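Local coordinates for protein glycosyl transferase family 8 (Streptococcus pneumoniae, PDB 5GVV) that transfers galactose from UDP-galactose to the terminal glucose of an already glycosylated serine-rich repeat adhesin, PsrP, as a GT-A enzyme with bound manganese, at residues L38-Q41 against D42-Q45. Numbering follows the deposited sequence.
Sequences LLNQ and DIPQ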
ATOM      1  N   LEU A  38      -4.560  -3.620  16.658  1.00 14.80           N
ATOM      2  CA  LEU A  38      -5.081  -3.517  15.295  1.00 13.20           C
ATOM      3  C   LEU A  38      -5.972  -4.702  14.969  1.00 15.41           C
ATOM      4  O   LEU A  38      -5.491  -5.824  14.775  1.00 12.76           O
ATOM      5  CB  LEU A  38      -3.951  -3.408  14.270  1.00 15.67           C
ATOM      6  CG  LEU A  38      -4.354  -3.409  12.791  1.00 13.36           C
ATOM      7  CD1 LEU A  38      -5.380  -2.329  12.519  1.00 12.37           C
ATOM      8  CD2 LEU A  38      -3.127  -3.211  11.906  1.00 17.18           C
ATOM      9  N   LEU A  39      -7.276  -4.453  14.918  1.00 14.72           N
ATOM     10  CA  LEU A  39      -8.236  -5.496  14.579  1.00 15.32           C
ATOM     11  C   LEU A  39      -8.233  -5.734  13.071  1.00 14.87           C
ATOM     12  O   LEU A  39      -8.401  -4.797  12.288  1.00 13.83           O
ATOM     13  CB  LEU A  39      -9.637  -5.116  15.068  1.00 16.13           C
ATOM     14  CG  LEU A  39      -9.987  -5.513  16.508  1.00 21.29           C
ATOM     15  CD1 LEU A  39      -9.115  -4.783  17.509  1.00 17.44           C
ATOM     16  CD2 LEU A  39     -11.473  -5.285  16.815  1.00 23.85           C
ATOM     17  N   ASN A  40      -8.013  -6.980  12.665  1.00 13.30           N
ATOM     18  CA  ASN A  40      -7.942  -7.312  11.244  1.00 16.71           C
ATOM     19  C   ASN A  40      -8.169  -8.800  11.013  1.00 18.02           C
ATOM     20  O   ASN A  40      -8.197  -9.579  11.965  1.00 15.75           O
ATOM     21  CB  ASN A  40      -6.582  -6.906  10.663  1.00 12.64           C
ATOM     22  CG  ASN A  40      -5.446  -7.809  11.139  1.00 16.22           C
ATOM     23  OD1 ASN A  40      -4.896  -8.598  10.364  1.00 15.83           O
ATOM     24  ND2 ASN A  40      -5.079  -7.686  12.411  1.00 15.30           N
ATOM     25  N   GLN A  41      -8.328  -9.188   9.750  1.00 16.76           N
ATOM     26  CA  GLN A  41      -8.489 -10.595   9.395  1.00 18.34           C
ATOM     27  C   GLN A  41      -7.336 -11.085   8.540  1.00 15.21           C
ATOM     28  O   GLN A  41      -6.927 -12.240   8.642  1.00 14.19           O
ATOM     29  CB  GLN A  41      -9.770 -10.815   8.590  1.00 19.34           C
ATOM     30  CG  GLN A  41     -11.069 -10.485   9.291  1.00 26.54           C
ATOM     31  CD  GLN A  41     -12.272 -10.967   8.497  1.00 30.18           C
ATOM     32  OE1 GLN A  41     -12.892 -10.204   7.754  1.00 32.14           O
ATOM     33  NE2 GLN A  41     -12.598 -12.244   8.641  1.00 38.18           N
ATOM     34  N   ASP A  42      -6.817 -10.208   7.687  1.00 16.24           N
ATOM     35  CA  ASP A  42      -5.949 -10.664   6.605  1.00 15.15           C
ATOM     36  C   ASP A  42      -4.622  -9.924   6.442  1.00 15.24           C
ATOM     37  O   ASP A  42      -3.961 -10.080   5.418  1.00 16.55           O
ATOM     38  CB  ASP A  42      -6.723 -10.629   5.284  1.00 16.54           C
ATOM     39  CG  ASP A  42      -7.161  -9.220   4.900  1.00 16.69           C
ATOM     40  OD1 ASP A  42      -7.192  -8.323   5.777  1.00 14.46           O
ATOM     41  OD2 ASP A  42      -7.485  -9.014   3.714  1.00 20.03           O
ATOM     42  N   ILE A  43      -4.219  -9.135   7.433  1.00 14.15           N
ATOM     43  CA  ILE A  43      -2.934  -8.439   7.345  1.00 14.09           C
ATOM     44  C   ILE A  43      -1.760  -9.398   7.583  1.00 15.07           C
ATOM     45  O   ILE A  43      -1.723 -10.112   8.594  1.00 15.00           O
ATOM     46  CB  ILE A  43      -2.859  -7.224   8.292  1.00 13.59           C
ATOM     47  CG1 ILE A  43      -3.997  -6.241   7.994  1.00 13.70           C
ATOM     48  CG2 ILE A  43      -1.524  -6.503   8.147  1.00 12.61           C
ATOM     49  CD1 ILE A  43      -4.009  -5.027   8.913  1.00 12.66           C
ATOM     50  N   PRO A  44      -0.807  -9.428   6.637  1.00 12.39           N
ATOM     51  CA  PRO A  44       0.358 -10.321   6.694  1.00 12.10           C
ATOM     52  C   PRO A  44       1.213 -10.130   7.942  1.00 11.44           C
ATOM     53  O   PRO A  44       1.417  -8.997   8.383  1.00  8.45           O
ATOM     54  CB  PRO A  44       1.152  -9.925   5.450  1.00 12.05           C
ATOM     55  CG  PRO A  44       0.107  -9.478   4.483  1.00 11.36           C
ATOM     56  CD  PRO A  44      -0.898  -8.739   5.335  1.00 13.07           C
ATOM     57  N   GLN A  45       1.715 -11.235   8.486  1.00  9.45           N
ATOM     58  CA  GLN A  45       2.487 -11.223   9.722  1.00  9.78           C
ATOM     59  C   GLN A  45       3.783 -10.419   9.609  1.00  9.91           C
ATOM     60  O   GLN A  45       4.242  -9.840  10.599  1.00  9.26           O
ATOM     61  CB  GLN A  45       2.812 -12.660  10.139  1.00 10.90           C
ATOM     62  CG  GLN A  45       1.620 -13.444  10.685  1.00 11.99           C
ATOM     63  CD  GLN A  45       1.860 -14.940  10.677  1.00 13.60           C
ATOM     64  OE1 GLN A  45       1.873 -15.569   9.617  1.00 14.45           O
ATOM     65  NE2 GLN A  45       2.057 -15.519  11.856  1.00 12.42           N
TER
HETATM   66  O   HOH W   1      -9.865  -7.774   7.396  1.00 26.81           O
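OD1 of Asn-40 is gripped by two donors: the backbone N of Ile-43 at 3.1 Å and the ammonium of Lys-66, which also binds the carbonyl of Ile-43. The Ile-43 bond is moderately bent, 147° at the hydrogen. At the other end of the amide, ND2 gives a 3.0 Å bond back to the backbone O of Leu-38 and another to Asp-64 OD1. Bonds at both ends fix the amide's rotation, and the Leu-38 oxygen, 8° out of the Asn-40 amide plane, supports this. A chi1 of 72° swings the amide back over its own backbone and toward the turn after strand 34-40. The Ile-43 side chain crosses that of Asn-40 at about a right angle and brings CD1 within 3.6 Å of Asn-40 CB; the same methyl lies 3.6 Å from Leu-38 CD2, and Phe-48 of helix 45-57 touches all three side chains. A water accepts from Gln-41 N and donates to Asp-42 OD1, which also receives the N-H of Tyr-14 from the UDP-binding loop; Gln-237 of the second subunit bonds Gln-41 O. The amide thus ties turn to strand and both to strand 61-66, and Lys-66 would probably polarise its carbonyl.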